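Local structure of peptidoglycan N-acetylglucosamine deacetylase (Agathobacter rectalis, 5JMU) at residues D13-P17 with T215-M219; K20-T25 with G207-L213; K47-T53 with H71-S77. The protein probably removes acetyl groups from N-acetylglucosamine in peptidoglycan as a zinc-dependent hydrolase, this chain being the catalytic domain of a longer membrane protein. All coordinates share one frame; numbering follows the deposited sequence.

Interaction 1 of 3, residues D13-P17 with T215-M219; sequences DTVNP and TSSPM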
ATOM      1  N   ASP A  13     -13.373 -12.288  11.596  1.00 19.38           N
ATOM      2  CA  ASP A  13     -13.570 -10.898  11.995  1.00 17.65           C
ATOM      3  C   ASP A  13     -12.261 -10.167  12.172  1.00 18.71           C
ATOM      4  O   ASP A  13     -11.244 -10.738  12.568  1.00 20.05           O
ATOM      5  CB  ASP A  13     -14.335 -10.806  13.301  1.00 24.08           C
ATOM      6  CG  ASP A  13     -15.790 -11.231  13.169  1.00 39.43           C
ATOM      7  OD1 ASP A  13     -16.326 -11.262  12.037  1.00 42.95           O
ATOM      8  OD2 ASP A  13     -16.405 -11.512  14.212  1.00 41.85           O
ATOM      9  N   THR A  14     -12.308  -8.871  11.917  1.00 14.90           N
ATOM     10  CA  THR A  14     -11.149  -8.030  12.138  1.00 14.89           C
ATOM     11  C   THR A  14     -11.326  -7.403  13.511  1.00 14.55           C
ATOM     12  O   THR A  14     -12.361  -7.568  14.138  1.00 18.03           O
ATOM     13  CB  THR A  14     -10.985  -6.990  11.045  1.00 16.65           C
ATOM     14  OG1 THR A  14     -12.202  -6.255  10.884  1.00 18.59           O
ATOM     15  CG2 THR A  14     -10.653  -7.696   9.719  1.00 15.95           C
ATOM     16  N   VAL A  15     -10.270  -6.750  13.972  1.00 12.47           N
ATOM     17  CA  VAL A  15     -10.266  -6.122  15.285  1.00 13.66           C
ATOM     18  C   VAL A  15     -10.429  -4.628  15.116  1.00 12.37           C
ATOM     19  O   VAL A  15      -9.647  -3.980  14.429  1.00 14.69           O
ATOM     20  CB  VAL A  15      -8.950  -6.456  16.002  1.00 16.79           C
ATOM     21  CG1 VAL A  15      -8.849  -5.755  17.371  1.00 19.31           C
ATOM     22  CG2 VAL A  15      -8.827  -7.932  16.139  1.00 16.98           C
ATOM     23  N   ASN A  16     -11.444  -4.066  15.773  1.00 13.51           N
ATOM     24  CA  ASN A  16     -11.647  -2.625  15.683  1.00 13.65           C
ATOM     25  C   ASN A  16     -10.425  -1.855  16.228  1.00 14.84           C
ATOM     26  O   ASN A  16     -10.042  -2.083  17.353  1.00 14.22           O
ATOM     27  CB  ASN A  16     -12.902  -2.250  16.469  1.00 16.07           C
ATOM     28  CG  ASN A  16     -13.301  -0.809  16.238  1.00 28.26           C
ATOM     29  OD1 ASN A  16     -12.664   0.098  16.737  1.00 25.35           O
ATOM     30  ND2 ASN A  16     -14.353  -0.599  15.473  1.00 35.77           N
ATOM     31  N   PRO A  17      -9.820  -0.959  15.414  1.00 13.99           N
ATOM     32  CA  PRO A  17      -8.570  -0.276  15.772  1.00 14.81           C
ATOM     33  C   PRO A  17      -8.801   0.985  16.570  1.00 17.10           C
ATOM     34  O   PRO A  17      -7.808   1.588  16.992  1.00 14.80           O
ATOM     35  CB  PRO A  17      -7.956   0.079  14.410  1.00 13.17           C
ATOM     36  CG  PRO A  17      -9.161   0.342  13.559  1.00 15.12           C
ATOM     37  CD  PRO A  17     -10.188  -0.722  14.003  1.00 14.12           C
ATOM     38  N   THR A 215      -2.627  -8.114  10.015  1.00 14.07           N
ATOM     39  CA  THR A 215      -3.621  -9.087   9.564  1.00 16.57           C
ATOM     40  C   THR A 215      -4.942  -8.986  10.332  1.00 17.78           C
ATOM     41  O   THR A 215      -5.939  -9.522   9.879  1.00 20.47           O
ATOM     42  CB  THR A 215      -3.084 -10.531   9.676  1.00 15.86           C
ATOM     43  OG1 THR A 215      -2.685 -10.770  11.015  1.00 18.86           O
ATOM     44  CG2 THR A 215      -1.883 -10.705   8.708  1.00 20.89           C
ATOM     45  N   SER A 216      -4.943  -8.305  11.470  1.00 17.79           N
ATOM     46  CA  SER A 216      -6.200  -8.117  12.186  1.00 19.94           C
ATOM     47  C   SER A 216      -6.834  -6.753  11.894  1.00 17.73           C
ATOM     48  O   SER A 216      -7.908  -6.464  12.429  1.00 19.84           O
ATOM     49  CB  SER A 216      -5.981  -8.325  13.690  1.00 26.96           C
ATOM     50  OG  SER A 216      -4.911  -7.541  14.115  1.00 29.30           O
ATOM     51  N   SER A 217      -6.184  -5.911  11.067  1.00 14.59           N
ATOM     52  CA  SER A 217      -6.775  -4.620  10.697  1.00 13.72           C
ATOM     53  C   SER A 217      -7.985  -4.800   9.789  1.00 14.69           C
ATOM     54  O   SER A 217      -8.011  -5.690   8.932  1.00 16.12           O
ATOM     55  CB  SER A 217      -5.770  -3.719   9.956  1.00 12.69           C
ATOM     56  OG  SER A 217      -4.610  -3.532  10.741  1.00 14.75           O
ATOM     57  N   PRO A 218      -8.960  -3.892   9.919  1.00 13.92           N
ATOM     58  CA  PRO A 218      -9.985  -3.845   8.857  1.00 13.24           C
ATOM     59  C   PRO A 218      -9.322  -3.478   7.526  1.00 18.05           C
ATOM     60  O   PRO A 218      -8.441  -2.617   7.518  1.00 21.78           O
ATOM     61  CB  PRO A 218     -10.962  -2.753   9.349  1.00 13.35           C
ATOM     62  CG  PRO A 218     -10.077  -1.814  10.198  1.00 19.16           C
ATOM     63  CD  PRO A 218      -9.090  -2.803  10.907  1.00 15.99           C
HETATM   64  N   MSE A 219      -9.681  -4.161   6.434  1.00 13.95           N
HETATM   65  CA  MSE A 219      -9.172  -3.794   5.115  1.00 15.43           C
HETATM   66  C   MSE A 219     -10.126  -2.814   4.436  1.00 17.28           C
HETATM   67  O   MSE A 219     -11.335  -2.826   4.678  1.00 20.95           O
HETATM   68  CB  MSE A 219      -9.018  -5.044   4.208  1.00 17.72           C
HETATM   69  CG  MSE A 219      -8.066  -6.123   4.740  1.00 17.78           C
HETATM   70 SE   MSE A 219      -6.210  -5.602   4.548  0.70 16.29          SE
HETATM   71  CE  MSE A 219      -5.725  -5.285   6.425  1.00 16.62           C
TER

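Interaction 2 of 3, residues K20-T25 with G207-L213; sequences KIIYLT and GYTFLPL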
ATOM      1  N   LYS A  20     -10.494   7.689  14.789  1.00 14.52           N
ATOM      2  CA  LYS A  20      -9.567   8.664  14.180  1.00 14.16           C
ATOM      3  C   LYS A  20      -8.228   7.979  13.904  1.00 14.21           C
ATOM      4  O   LYS A  20      -7.172   8.369  14.429  1.00 15.89           O
ATOM      5  CB  LYS A  20      -9.433   9.909  15.058  1.00 15.47           C
ATOM      6  CG  LYS A  20     -10.703  10.747  15.024  1.00 19.53           C
ATOM      7  CD  LYS A  20     -10.700  11.890  16.018  1.00 25.57           C
ATOM      8  CE  LYS A  20      -9.932  13.023  15.502  1.00 31.13           C
ATOM      9  NZ  LYS A  20     -10.237  14.222  16.327  1.00 34.28           N
ATOM     10  N   ILE A  21      -8.293   6.981  13.017  1.00 10.95           N
ATOM     11  CA  ILE A  21      -7.138   6.147  12.677  1.00 10.48           C
ATOM     12  C   ILE A  21      -6.667   6.525  11.286  1.00 11.45           C
ATOM     13  O   ILE A  21      -7.490   6.705  10.386  1.00 11.14           O
ATOM     14  CB  ILE A  21      -7.492   4.655  12.693  1.00 10.67           C
ATOM     15  CG1 ILE A  21      -8.044   4.233  14.076  1.00 12.62           C
ATOM     16  CG2 ILE A  21      -6.304   3.804  12.216  1.00 12.28           C
ATOM     17  CD1 ILE A  21      -7.081   4.513  15.243  1.00 13.11           C
ATOM     18  N   ILE A  22      -5.350   6.619  11.100  1.00 12.11           N
ATOM     19  CA  ILE A  22      -4.770   6.793   9.752  1.00 10.59           C
ATOM     20  C   ILE A  22      -3.741   5.706   9.495  1.00  9.93           C
ATOM     21  O   ILE A  22      -2.749   5.565  10.252  1.00 10.58           O
ATOM     22  CB  ILE A  22      -4.108   8.175   9.584  1.00 10.90           C
ATOM     23  CG1 ILE A  22      -5.131   9.295   9.867  1.00 12.29           C
ATOM     24  CG2 ILE A  22      -3.546   8.309   8.143  1.00 10.87           C
ATOM     25  CD1 ILE A  22      -4.505  10.668   9.995  1.00 13.22           C
ATOM     26  N   TYR A  23      -3.941   4.979   8.397  1.00 10.89           N
ATOM     27  CA  TYR A  23      -2.931   4.041   7.925  1.00 10.64           C
ATOM     28  C   TYR A  23      -2.257   4.737   6.758  1.00  9.70           C
ATOM     29  O   TYR A  23      -2.845   4.804   5.663  1.00  9.60           O
ATOM     30  CB  TYR A  23      -3.554   2.718   7.471  1.00  9.02           C
ATOM     31  CG  TYR A  23      -4.298   1.932   8.553  1.00 10.30           C
ATOM     32  CD1 TYR A  23      -3.631   1.076   9.423  1.00 10.88           C
ATOM     33  CD2 TYR A  23      -5.699   1.987   8.624  1.00  9.83           C
ATOM     34  CE1 TYR A  23      -4.341   0.338  10.374  1.00 10.32           C
ATOM     35  CE2 TYR A  23      -6.419   1.249   9.579  1.00 11.92           C
ATOM     36  CZ  TYR A  23      -5.736   0.424  10.449  1.00 10.58           C
ATOM     37  OH  TYR A  23      -6.451  -0.301  11.382  1.00 12.55           O
ATOM     38  N   LEU A  24      -1.038   5.257   6.956  1.00  8.64           N
ATOM     39  CA  LEU A  24      -0.277   5.779   5.816  1.00 10.33           C
ATOM     40  C   LEU A  24       0.272   4.583   5.042  1.00 10.65           C
ATOM     41  O   LEU A  24       0.860   3.646   5.636  1.00 11.32           O
ATOM     42  CB  LEU A  24       0.899   6.667   6.279  1.00 11.45           C
ATOM     43  CG  LEU A  24       0.521   7.983   6.919  1.00  9.68           C
ATOM     44  CD1 LEU A  24       1.796   8.679   7.440  1.00 12.26           C
ATOM     45  CD2 LEU A  24      -0.178   8.843   5.892  1.00 12.72           C
ATOM     46  N   THR A  25       0.054   4.567   3.731  1.00 10.14           N
ATOM     47  CA  THR A  25       0.581   3.473   2.911  1.00 10.79           C
ATOM     48  C   THR A  25       1.302   4.023   1.710  1.00 10.60           C
ATOM     49  O   THR A  25       0.956   5.081   1.174  1.00 10.35           O
ATOM     50  CB  THR A  25      -0.518   2.489   2.440  1.00 10.50           C
ATOM     51  OG1 THR A  25      -1.327   3.064   1.379  1.00 11.19           O
ATOM     52  CG2 THR A  25      -1.422   2.121   3.622  1.00 12.10           C
ATOM     53  N   GLY A 207      -5.691  14.665  17.025  1.00 16.18           N
ATOM     54  CA  GLY A 207      -6.293  13.522  17.719  1.00 17.44           C
ATOM     55  C   GLY A 207      -6.264  12.229  16.930  1.00 17.17           C
ATOM     56  O   GLY A 207      -6.850  11.223  17.349  1.00 16.84           O
ATOM     57  N   TYR A 208      -5.588  12.252  15.789  1.00 12.88           N
ATOM     58  CA  TYR A 208      -5.470  11.034  14.979  1.00 12.59           C
ATOM     59  C   TYR A 208      -4.304  10.157  15.442  1.00 13.76           C
ATOM     60  O   TYR A 208      -3.269  10.676  15.931  1.00 16.53           O
ATOM     61  CB  TYR A 208      -5.277  11.368  13.485  1.00 13.40           C
ATOM     62  CG  TYR A 208      -6.507  11.956  12.868  1.00 12.71           C
ATOM     63  CD1 TYR A 208      -6.802  13.316  13.012  1.00 14.92           C
ATOM     64  CD2 TYR A 208      -7.415  11.144  12.223  1.00 11.88           C
ATOM     65  CE1 TYR A 208      -7.944  13.859  12.474  1.00 16.06           C
ATOM     66  CE2 TYR A 208      -8.594  11.682  11.669  1.00 15.91           C
ATOM     67  CZ  TYR A 208      -8.832  13.044  11.812  1.00 15.52           C
ATOM     68  OH  TYR A 208      -9.953  13.622  11.285  1.00 18.29           O
ATOM     69  N   THR A 209      -4.471   8.846  15.249  1.00 10.79           N
ATOM     70  CA  THR A 209      -3.429   7.845  15.560  1.00 10.89           C
ATOM     71  C   THR A 209      -2.998   7.190  14.259  1.00 12.34           C
ATOM     72  O   THR A 209      -3.850   6.683  13.523  1.00 12.61           O
ATOM     73  CB  THR A 209      -3.947   6.763  16.522  1.00 10.61           C
ATOM     74  OG1 THR A 209      -4.299   7.420  17.751  1.00 13.98           O
ATOM     75  CG2 THR A 209      -2.825   5.753  16.790  1.00 13.35           C
ATOM     76  N   PHE A 210      -1.692   7.207  13.980  1.00 11.18           N
ATOM     77  CA  PHE A 210      -1.106   6.534  12.818  1.00 10.96           C
ATOM     78  C   PHE A 210      -0.735   5.127  13.154  1.00 11.51           C
ATOM     79  O   PHE A 210      -0.016   4.878  14.138  1.00 12.28           O
ATOM     80  CB  PHE A 210       0.124   7.294  12.340  1.00 11.15           C
ATOM     81  CG  PHE A 210      -0.211   8.632  11.738  1.00 10.05           C
ATOM     82  CD1 PHE A 210      -0.313   9.761  12.565  1.00 12.53           C
ATOM     83  CD2 PHE A 210      -0.406   8.772  10.380  1.00 12.46           C
ATOM     84  CE1 PHE A 210      -0.660  11.021  12.036  1.00 13.67           C
ATOM     85  CE2 PHE A 210      -0.709   9.992   9.834  1.00 11.32           C
ATOM     86  CZ  PHE A 210      -0.855  11.145  10.668  1.00 12.38           C
ATOM     87  N   LEU A 211      -1.234   4.181  12.345  1.00  9.44           N
ATOM     88  CA  LEU A 211      -0.965   2.776  12.577  1.00 11.64           C
ATOM     89  C   LEU A 211      -0.461   2.104  11.305  1.00 11.87           C
ATOM     90  O   LEU A 211      -0.777   2.553  10.196  1.00 11.36           O
ATOM     91  CB  LEU A 211      -2.240   2.093  13.033  1.00 10.84           C
ATOM     92  CG  LEU A 211      -2.856   2.475  14.368  1.00 12.26           C
ATOM     93  CD1 LEU A 211      -4.193   1.738  14.561  1.00 14.63           C
ATOM     94  CD2 LEU A 211      -1.862   2.130  15.451  1.00 14.76           C
ATOM     95  N   PRO A 212       0.268   0.996  11.427  1.00 10.94           N
ATOM     96  CA  PRO A 212       0.567   0.097  10.295  1.00 12.00           C
ATOM     97  C   PRO A 212      -0.566  -0.921  10.101  1.00 11.39           C
ATOM     98  O   PRO A 212      -1.295  -1.238  11.055  1.00 11.03           O
ATOM     99  CB  PRO A 212       1.842  -0.622  10.723  1.00 13.32           C
ATOM    100  CG  PRO A 212       1.626  -0.787  12.286  1.00 11.57           C
ATOM    101  CD  PRO A 212       0.806   0.482  12.713  1.00 11.66           C
ATOM    102  N   LEU A 213      -0.733  -1.411   8.870  1.00 12.64           N
ATOM    103  CA  LEU A 213      -1.742  -2.443   8.629  1.00 10.85           C
ATOM    104  C   LEU A 213      -1.212  -3.743   9.153  1.00 10.10           C
ATOM    105  O   LEU A 213      -0.029  -4.081   8.953  1.00 13.80           O
ATOM    106  CB  LEU A 213      -2.062  -2.561   7.120  1.00 10.46           C
ATOM    107  CG  LEU A 213      -2.911  -1.403   6.560  1.00 12.08           C
ATOM    108  CD1 LEU A 213      -2.820  -1.411   5.027  1.00 14.08           C
ATOM    109  CD2 LEU A 213      -4.350  -1.479   7.044  1.00 10.60           C
TER
HETATM  110  O   HOH W   1       0.495   5.085   9.452  1.00 10.46           O
HETATM  111  O   HOH W   2      -0.203   1.941   7.501  1.00 11.53           O

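Interaction 3 of 3, residues K47-T53 with H71-S77; sequences KATFFVT and HTVAIHS. With ZN (zinc ion), chain C.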
ATOM      1  N   LYS A  47       4.554   4.138  12.412  1.00 11.44           N
ATOM      2  CA  LYS A  47       4.743   2.984  11.546  1.00 10.80           C
ATOM      3  C   LYS A  47       3.788   3.117  10.363  1.00 13.72           C
ATOM      4  O   LYS A  47       2.691   3.682  10.483  1.00 14.48           O
ATOM      5  CB  LYS A  47       4.506   1.663  12.275  1.00 11.38           C
ATOM      6  CG  LYS A  47       5.304   1.561  13.599  1.00 11.40           C
ATOM      7  CD  LYS A  47       6.825   1.859  13.386  1.00 12.17           C
ATOM      8  CE  LYS A  47       7.568   1.899  14.704  1.00 18.70           C
ATOM      9  NZ  LYS A  47       8.999   2.209  14.534  1.00 21.33           N
ATOM     10  N   ALA A  48       4.220   2.630   9.205  1.00 11.12           N
ATOM     11  CA  ALA A  48       3.415   2.715   7.996  1.00 11.93           C
ATOM     12  C   ALA A  48       3.425   1.376   7.299  1.00 13.64           C
ATOM     13  O   ALA A  48       3.963   0.386   7.813  1.00 12.06           O
ATOM     14  CB  ALA A  48       3.963   3.825   7.057  1.00 11.55           C
ATOM     15  N   THR A  49       2.851   1.348   6.099  1.00 10.78           N
ATOM     16  CA  THR A  49       2.747   0.117   5.349  1.00  9.70           C
ATOM     17  C   THR A  49       3.326   0.368   3.971  1.00 11.02           C
ATOM     18  O   THR A  49       2.941   1.330   3.320  1.00 11.83           O
ATOM     19  CB  THR A  49       1.277  -0.319   5.217  1.00 10.83           C
ATOM     20  OG1 THR A  49       0.686  -0.450   6.506  1.00 11.15           O
ATOM     21  CG2 THR A  49       1.185  -1.652   4.488  1.00 11.25           C
ATOM     22  N   PHE A  50       4.222  -0.516   3.524  1.00 11.69           N
ATOM     23  CA  PHE A  50       4.842  -0.393   2.198  1.00  8.52           C
ATOM     24  C   PHE A  50       4.385  -1.506   1.296  1.00 11.27           C
ATOM     25  O   PHE A  50       4.581  -2.685   1.624  1.00 11.72           O
ATOM     26  CB  PHE A  50       6.368  -0.409   2.338  1.00  9.04           C
ATOM     27  CG  PHE A  50       6.876   0.822   3.025  1.00 10.25           C
ATOM     28  CD1 PHE A  50       7.191   1.976   2.307  1.00 10.21           C
ATOM     29  CD2 PHE A  50       6.961   0.847   4.422  1.00 11.95           C
ATOM     30  CE1 PHE A  50       7.664   3.140   2.976  1.00 13.88           C
ATOM     31  CE2 PHE A  50       7.395   2.008   5.093  1.00 10.93           C
ATOM     32  CZ  PHE A  50       7.743   3.165   4.352  1.00 13.00           C
ATOM     33  N   PHE A  51       3.785  -1.132   0.170  1.00  9.43           N
ATOM     34  CA  PHE A  51       3.374  -2.115  -0.844  1.00 10.77           C
ATOM     35  C   PHE A  51       4.443  -2.086  -1.927  1.00 12.75           C
ATOM     36  O   PHE A  51       4.472  -1.164  -2.754  1.00 11.83           O
ATOM     37  CB  PHE A  51       1.973  -1.776  -1.374  1.00  8.66           C
ATOM     38  CG  PHE A  51       0.900  -1.981  -0.345  1.00 10.49           C
ATOM     39  CD1 PHE A  51       0.380  -3.250  -0.143  1.00 12.12           C
ATOM     40  CD2 PHE A  51       0.433  -0.931   0.412  1.00 13.31           C
ATOM     41  CE1 PHE A  51      -0.644  -3.473   0.786  1.00 11.70           C
ATOM     42  CE2 PHE A  51      -0.584  -1.133   1.365  1.00 12.25           C
ATOM     43  CZ  PHE A  51      -1.139  -2.415   1.545  1.00  9.63           C
ATOM     44  N   VAL A  52       5.328  -3.093  -1.907  1.00  9.81           N
ATOM     45  CA  VAL A  52       6.606  -2.975  -2.620  1.00 11.26           C
ATOM     46  C   VAL A  52       6.668  -3.664  -3.992  1.00 11.43           C
ATOM     47  O   VAL A  52       5.825  -4.522  -4.338  1.00 10.32           O
ATOM     48  CB  VAL A  52       7.771  -3.495  -1.714  1.00 10.83           C
ATOM     49  CG1 VAL A  52       7.856  -2.623  -0.433  1.00 12.58           C
ATOM     50  CG2 VAL A  52       7.585  -4.953  -1.344  1.00 10.55           C
ATOM     51  N   THR A  53       7.669  -3.244  -4.782  1.00 10.33           N
ATOM     52  CA  THR A  53       7.894  -3.760  -6.110  1.00 11.32           C
ATOM     53  C   THR A  53       9.372  -4.054  -6.232  1.00 11.09           C
ATOM     54  O   THR A  53      10.150  -3.663  -5.345  1.00 14.15           O
ATOM     55  CB  THR A  53       7.572  -2.737  -7.229  1.00 13.96           C
ATOM     56  OG1 THR A  53       8.559  -1.693  -7.211  1.00 12.38           O
ATOM     57  CG2 THR A  53       6.176  -2.172  -7.102  1.00 13.91           C
ATOM     58  N   HIS A  71       7.848  -1.347  10.230  1.00 12.11           N
ATOM     59  CA  HIS A  71       6.763  -1.118   9.252  1.00 11.72           C
ATOM     60  C   HIS A  71       6.236  -2.423   8.697  1.00 11.91           C
ATOM     61  O   HIS A  71       6.889  -3.453   8.802  1.00 12.81           O
ATOM     62  CB  HIS A  71       7.269  -0.250   8.103  1.00 11.65           C
ATOM     63  CG  HIS A  71       7.854   1.019   8.593  1.00 12.21           C
ATOM     64  ND1 HIS A  71       7.078   1.986   9.196  1.00 12.60           N
ATOM     65  CD2 HIS A  71       9.135   1.447   8.671  1.00 12.59           C
ATOM     66  CE1 HIS A  71       7.857   2.959   9.631  1.00 13.45           C
ATOM     67  NE2 HIS A  71       9.110   2.666   9.304  1.00 13.17           N
ATOM     68  N   THR A  72       5.019  -2.378   8.148  1.00 11.04           N
ATOM     69  CA  THR A  72       4.479  -3.536   7.457  1.00 10.67           C
ATOM     70  C   THR A  72       4.995  -3.566   6.024  1.00 11.74           C
ATOM     71  O   THR A  72       4.915  -2.572   5.309  1.00 10.89           O
ATOM     72  CB  THR A  72       2.946  -3.488   7.468  1.00 10.90           C
ATOM     73  OG1 THR A  72       2.528  -3.631   8.854  1.00 12.42           O
ATOM     74  CG2 THR A  72       2.361  -4.604   6.563  1.00 10.32           C
ATOM     75  N   VAL A  73       5.539  -4.710   5.630  1.00 10.33           N
ATOM     76  CA  VAL A  73       5.983  -4.907   4.264  1.00 10.03           C
ATOM     77  C   VAL A  73       4.991  -5.825   3.570  1.00 10.14           C
ATOM     78  O   VAL A  73       4.727  -6.961   4.042  1.00 11.40           O
ATOM     79  CB  VAL A  73       7.411  -5.513   4.248  1.00 11.29           C
ATOM     80  CG1 VAL A  73       7.798  -5.909   2.786  1.00 13.67           C
ATOM     81  CG2 VAL A  73       8.369  -4.494   4.797  1.00 13.49           C
ATOM     82  N   ALA A  74       4.378  -5.299   2.511  1.00 10.76           N
ATOM     83  CA  ALA A  74       3.306  -5.992   1.799  1.00 10.55           C
ATOM     84  C   ALA A  74       3.642  -6.046   0.290  1.00 11.08           C
ATOM     85  O   ALA A  74       4.531  -5.353  -0.193  1.00 10.41           O
ATOM     86  CB  ALA A  74       1.982  -5.276   2.039  1.00 10.52           C
ATOM     87  N   ILE A  75       2.923  -6.878  -0.459  1.00 10.09           N
ATOM     88  CA  ILE A  75       3.209  -7.030  -1.883  1.00 10.54           C
ATOM     89  C   ILE A  75       2.440  -6.069  -2.752  1.00 12.09           C
ATOM     90  O   ILE A  75       1.258  -5.916  -2.524  1.00 10.55           O
ATOM     91  CB  ILE A  75       2.853  -8.460  -2.322  1.00  9.25           C
ATOM     92  CG1 ILE A  75       3.774  -9.446  -1.608  1.00 10.55           C
ATOM     93  CG2 ILE A  75       3.030  -8.604  -3.867  1.00 12.37           C
ATOM     94  CD1 ILE A  75       3.410 -10.957  -1.810  1.00 12.75           C
ATOM     95  N   HIS A  76       3.109  -5.422  -3.727  1.00 10.55           N
ATOM     96  CA  HIS A  76       2.398  -4.693  -4.794  1.00  9.65           C
ATOM     97  C   HIS A  76       2.556  -5.516  -6.079  1.00 12.26           C
ATOM     98  O   HIS A  76       1.595  -6.114  -6.580  1.00 12.76           O
ATOM     99  CB  HIS A  76       2.943  -3.267  -4.911  1.00  9.98           C
ATOM    100  CG  HIS A  76       2.102  -2.311  -5.719  1.00 11.69           C
ATOM    101  ND1 HIS A  76       0.718  -2.346  -5.747  1.00 10.81           N
ATOM    102  CD2 HIS A  76       2.481  -1.264  -6.489  1.00 12.77           C
ATOM    103  CE1 HIS A  76       0.290  -1.356  -6.537  1.00 10.39           C
ATOM    104  NE2 HIS A  76       1.337  -0.697  -7.010  1.00 10.87           N
ATOM    105  N   SER A  77       3.789  -5.631  -6.543  1.00 10.03           N
ATOM    106  CA  SER A  77       4.071  -6.446  -7.733  1.00 10.85           C
ATOM    107  C   SER A  77       5.568  -6.469  -8.000  1.00 11.75           C
ATOM    108  O   SER A  77       6.230  -5.468  -7.805  1.00 12.70           O
ATOM    109  CB  SER A  77       3.335  -5.861  -8.961  1.00 12.54           C
ATOM    110  OG  SER A  77       3.830  -6.470 -10.149  1.00 12.44           O
TER
HETATM  111 ZN    ZN C 502       1.514   0.947  -8.305  0.80 13.50          ZN
HETATM  112  O   HOH W   3       0.459   2.159  -7.019  1.00 11.73           O
HETATM  113  O   HOH W   4       1.595   2.678  -9.513  1.00 12.36           O
HETATM  114  O   HOH W   5      -0.389   0.527  -9.261  1.00 12.78           O

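Interaction 1 of 3, residues D13-P17 with T215-M219
Thr14 meets Ser216, Ser217 and Pro218 with each part of its side chain. Its CB rests on the carbonyl oxygen of Ser216 at 3.4 Å. The methyl CG2, held beside the backbone N, reaches the next carbonyl, with Thr14 CG2 3.4 Å from Ser217 O. OG1 takes the crowded position between N and the carbonyl carbon (chi1 53°), which swings it to Pro218, where Thr14 OG1 lies 3.9 Å from Pro218 CA and the two side chains cross at about a right angle. One hydrogen bond joins the backbones: Val15 N donates to Ser216 O over 2.8 Å, almost straight at 176° and in the carbonyl plane. These are two loops at the surface of a NodB-type polysaccharide deacetylase domain, the first leading into strand 21-27 and the second following strand 209-210, so the bond pins a piece near the N-terminus to one near the C-terminus. Val15 CG2 packs 3.8 Å from Ser216 CB. The rings of Pro17 and Pro218 meet through CD, Pro17 CD to Pro218 CD 3.9 Å, and both also touch Tyr23 of strand 21-27. The CB of Ser217 points away from residues 13-17, and its OG is hydrogen-bonded to Thr214 N.

Interaction 2 of 3, residues K20-T25 with G207-L213
Lys20 and Ile22 exchange three backbone hydrogen bonds with Thr209 and Leu211 in a parallel pairing. Thr209 N donates to Lys20 O, Ile22 N to Thr209 O and Leu211 N to Ile22 O, each over 2.9 Å. Beyond Leu211 the chains separate and water takes over: one molecule accepts from Leu24 N and donates to Leu211 O, and a second donates to both Leu24 O and Leu211 O.

CH-pi contacts involve two tyrosines. Lys20 bends at chi3 (80°), laying CE over the Tyr208 face, 3.9 Å from the ring centroid, while its NZ goes on to Asn206 O. Over one face of Tyr23 sits Leu213 CD2, 3.7 Å from the centroid and 15° off the normal; Ile21 CG2 lies over the opposite face, so the ring is held between two aliphatic groups.

Apolar contacts occur on both sides of the pairing. Ile22 and Phe210 run side by side, with Ile22 CG2 3.7 Å from Phe210 CE2, and Leu24 CG approaches the edge of the same ring. Ile22 CD1 also presses on Tyr208 CB at 3.6 Å. On the other side Ile21 CG2 meets Leu211 CD1 at 3.8 Å.

Strand 21-27 bonds to strands 49-53 and 180-186 as well, an arrangement typical of the distorted beta/alpha barrel of NodB-type carbohydrate esterases, whose first strand here is joined by the last short one.

Interaction 3 of 3, residues K47-T53 with H71-S77
His71 buries 95 Å² against residues 47-53, more than any other residue of the contact. Its ND1 accepts the N-H of Ala48 nearly in the ring plane, Ala48 N to His71 ND1 2.9 Å, so ND1 is the unprotonated nitrogen and a proton of the neutral ring would probably sit on NE2. The edge of Phe50, second with 66 Å², meets the His71 face in a T-shaped stack, centroids 5.5 Å apart and planes at 79°; Phe50 CE2 comes within 3.7 Å of His71 CG. Leu38 of helix 34-43 touches both rings.

Third comes Ala74 (61 Å²). Its methyl touches rim atoms of Phe51, Ala74 CB 3.4 Å from Phe51 CD1. Its backbone bonds to the other strand twice, Ala74 N donating to Phe50 O and Ala74 O accepting from Val52 N. The parallel strands belong to a beta-alpha-beta unit whose connecting helix is 61-68.

At the C-terminal end Val52 O is gripped twice, by His76 N at 2.9 Å and by Ser77 N at 3.2 Å. His76 CG stands anti to its backbone N (chi1 -166°), carrying NE2 to the zinc ion at 2.1 Å, where Asp28, His80 and three waters complete the shell. ND1 bonds to Arg115 O, a second-shell carbonyl that probably orients the imidazole and makes it a stronger zinc ligand.

In the fold
Along the chain the three contacts lie one within another: interaction 1 joins the outermost segments, interaction 2 comes inside it, and interaction 3 is innermost. Interactions 2 and 3 share one parallel sheet, in which strands 21-27 and 49-53 are neighbours, and their centres are about 15 Å apart. They meet where Leu213 N bonds to Thr49 OG1 and Leu213 O to Thr72 OG1. Interaction 1 is a surface contact centred about 13 Å from interaction 2, which it touches through the Tyr23 hydroxyl, and about 17 Å from the centre of interaction 3. Strand 21-27 leads on to Asp28 and strand 72-77 carries His76, so the sheet supplies zinc ligands, while interaction 1 lies away from the site.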